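Local structure of regulator of G-protein signaling 1 (Homo sapiens, 2BV1) at residues M20-S25 with D134-L139. The protein inhibits G protein-coupled receptor signalling by increasing the GTPase activity of G protein alpha subunits, driving them into their inactive GDP-bound form. Sequence-based numbering, arbitrary orientation.
Sequences MQWSQS and DIYLNL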
loop_
_atom_site.group_PDB
_atom_site.type_symbol
_atom_site.label_atom_id
_atom_site.label_comp_id
_atom_site.label_asym_id
_atom_site.label_seq_id
_atom_site.Cartn_x
_atom_site.Cartn_y
_atom_site.Cartn_z
ATOM N N MET A 20 3.974 10.251 -16.337
ATOM C CA MET A 20 2.944 9.687 -17.263
ATOM C C MET A 20 2.762 8.163 -17.095
ATOM O O MET A 20 1.647 7.668 -17.084
ATOM C CB MET A 20 3.276 9.966 -18.754
ATOM C CG MET A 20 3.302 11.397 -19.222
ATOM S SD MET A 20 3.866 11.753 -20.969
ATOM C CE MET A 20 3.403 10.201 -21.771
ATOM N N GLN A 21 3.861 7.417 -17.017
ATOM C CA GLN A 21 3.841 5.975 -16.810
ATOM C C GLN A 21 3.067 5.456 -15.584
ATOM O O GLN A 21 2.526 4.339 -15.603
ATOM C CB GLN A 21 5.268 5.421 -16.803
ATOM C CG GLN A 21 5.909 5.308 -18.195
ATOM C CD GLN A 21 5.302 4.195 -19.058
ATOM O OE1 GLN A 21 5.436 2.988 -18.760
ATOM N NE2 GLN A 21 4.645 4.597 -20.149
ATOM N N TRP A 22 3.017 6.269 -14.539
ATOM C CA TRP A 22 2.264 5.959 -13.327
ATOM C C TRP A 22 0.757 5.810 -13.606
ATOM O O TRP A 22 0.062 5.156 -12.827
ATOM C CB TRP A 22 2.414 7.053 -12.275
ATOM C CG TRP A 22 3.848 7.340 -11.824
ATOM C CD1 TRP A 22 4.943 6.600 -12.067
ATOM C CD2 TRP A 22 4.276 8.438 -11.016
ATOM N NE1 TRP A 22 6.045 7.156 -11.472
ATOM C CE2 TRP A 22 5.673 8.297 -10.831
ATOM C CE3 TRP A 22 3.613 9.516 -10.422
ATOM C CZ2 TRP A 22 6.439 9.217 -10.114
ATOM C CZ3 TRP A 22 4.387 10.433 -9.654
ATOM C CH2 TRP A 22 5.779 10.286 -9.546
ATOM N N SER A 23 0.274 6.489 -14.663
ATOM C CA SER A 23 -1.107 6.305 -15.131
ATOM C C SER A 23 -1.325 5.001 -15.882
ATOM O O SER A 23 -2.459 4.633 -16.149
ATOM C CB SER A 23 -1.546 7.501 -15.986
ATOM O OG SER A 23 -0.998 7.351 -17.257
ATOM N N GLN A 24 -0.272 4.254 -16.199
ATOM C CA GLN A 24 -0.444 2.980 -16.870
ATOM C C GLN A 24 -1.051 1.875 -15.957
ATOM O O GLN A 24 -1.913 1.119 -16.392
ATOM C CB GLN A 24 0.859 2.531 -17.537
ATOM C CG GLN A 24 1.284 3.490 -18.725
ATOM C CD GLN A 24 0.579 3.204 -20.087
ATOM O OE1 GLN A 24 -0.576 3.613 -20.340
ATOM N NE2 GLN A 24 1.307 2.550 -20.985
ATOM N N SER A 25 -0.592 1.794 -14.718
ATOM C CA SER A 25 -1.087 0.822 -13.765
ATOM C C SER A 25 -0.619 1.209 -12.392
ATOM O O SER A 25 0.404 1.896 -12.253
ATOM C CB SER A 25 -0.620 -0.603 -14.094
ATOM O OG SER A 25 0.755 -0.778 -13.845
ATOM N N ASP A 134 -5.093 17.253 -8.381
ATOM C CA ASP A 134 -4.178 18.352 -8.616
ATOM C C ASP A 134 -2.749 17.942 -8.379
ATOM O O ASP A 134 -1.900 18.319 -9.159
ATOM C CB ASP A 134 -4.537 19.550 -7.745
ATOM C CG ASP A 134 -5.694 20.348 -8.319
ATOM O OD1 ASP A 134 -6.129 20.057 -9.473
ATOM O OD2 ASP A 134 -6.167 21.257 -7.619
ATOM N N ILE A 135 -2.525 17.127 -7.340
ATOM C CA ILE A 135 -1.216 16.642 -6.983
ATOM C C ILE A 135 -0.573 16.039 -8.211
ATOM O O ILE A 135 0.485 16.508 -8.651
ATOM C CB ILE A 135 -1.260 15.593 -5.777
ATOM C CG1 ILE A 135 -1.382 16.352 -4.464
ATOM C CG2 ILE A 135 0.058 14.803 -5.710
ATOM C CD1 ILE A 135 -1.247 15.487 -3.172
ATOM N N TYR A 136 -1.224 15.010 -8.764
ATOM C CA TYR A 136 -0.731 14.323 -9.941
ATOM C C TYR A 136 -0.641 15.222 -11.187
ATOM O O TYR A 136 0.402 15.305 -11.810
ATOM C CB TYR A 136 -1.563 13.060 -10.212
ATOM C CG TYR A 136 -1.056 12.285 -11.401
ATOM C CD1 TYR A 136 0.117 11.538 -11.323
ATOM C CD2 TYR A 136 -1.735 12.326 -12.616
ATOM C CE1 TYR A 136 0.600 10.872 -12.438
ATOM C CE2 TYR A 136 -1.268 11.674 -13.711
ATOM C CZ TYR A 136 -0.114 10.932 -13.626
ATOM O OH TYR A 136 0.365 10.276 -14.712
ATOM N N LEU A 137 -1.736 15.896 -11.530
ATOM C CA LEU A 137 -1.818 16.624 -12.796
ATOM C C LEU A 137 -0.906 17.857 -12.818
ATOM O O LEU A 137 -0.242 18.096 -13.827
ATOM C CB LEU A 137 -3.281 16.962 -13.109
ATOM C CG LEU A 137 -4.165 15.729 -13.398
ATOM C CD1 LEU A 137 -5.620 16.036 -13.469
ATOM C CD2 LEU A 137 -3.714 15.069 -14.673
ATOM N N ASN A 138 -0.810 18.585 -11.699
ATOM C CA ASN A 138 0.209 19.665 -11.554
ATOM C C ASN A 138 1.613 19.152 -11.732
ATOM O O ASN A 138 2.371 19.702 -12.518
ATOM C CB ASN A 138 0.068 20.444 -10.211
ATOM C CG ASN A 138 -1.224 21.321 -10.151
ATOM O OD1 ASN A 138 -1.839 21.578 -11.170
ATOM N ND2 ASN A 138 -1.611 21.756 -8.959
ATOM N N LEU A 139 1.969 18.083 -11.016
ATOM C CA LEU A 139 3.314 17.514 -11.118
ATOM C C LEU A 139 3.637 17.201 -12.575
ATOM O O LEU A 139 4.657 17.613 -13.104
ATOM C CB LEU A 139 3.449 16.248 -10.273
ATOM C CG LEU A 139 4.832 15.614 -10.180
ATOM C CD1 LEU A 139 5.854 16.574 -9.418
ATOM C CD2 LEU A 139 4.825 14.242 -9.546
#
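Met20, on helix 16-21, and Tyr136, on helix 134-142, are the closest backbone pair of the two segments, their CA atoms 9.4 Å apart. That gap is too wide for backbone contact and is bridged by side chains, chiefly Tyr136 reaching across. Residues 22-24 keep helical backbone angles, with three-residue bonds from Ser23 N to Met20 O and from Gln24 N to Gln21 O. Ser25 is the N-cap of helix 26-31, its OG bonded to Lys28 N.

Tyr136 has CG anti to its backbone N (chi1 -178°), and its ring spans the gap with the hydroxyl at the far end. OH lies 3.7 Å from Met20 CA and 3.6 Å from Ser23 CB, and hydrogen-bonds to Val19 O, which gives the polar end of this buried residue a backbone partner. In this all-helical RGS domain the contact joins the N-terminal helix 16-21 and the residues that follow it to the C-terminal helix 134-142, with Leu131 of helix 112-131 packing against both Tyr136 and Ser23.

Trp22 makes the apolar contacts from the 20-25 side. Its CE3 meets the edge of the Tyr136 ring, near the ring plane, at 3.9 Å from CE1. Further out on the six-membered ring, CZ3 touches Leu139 CD2 at 3.8 Å, the two side chains crossing at about a right angle. The indole NE1 is bonded to Glu18 OE2, on helix 16-21. Met20 O takes two bonds from Ser23, one from N and one from OG at 2.7 Å, the latter arriving nearly in line with the carbonyl (162° at O).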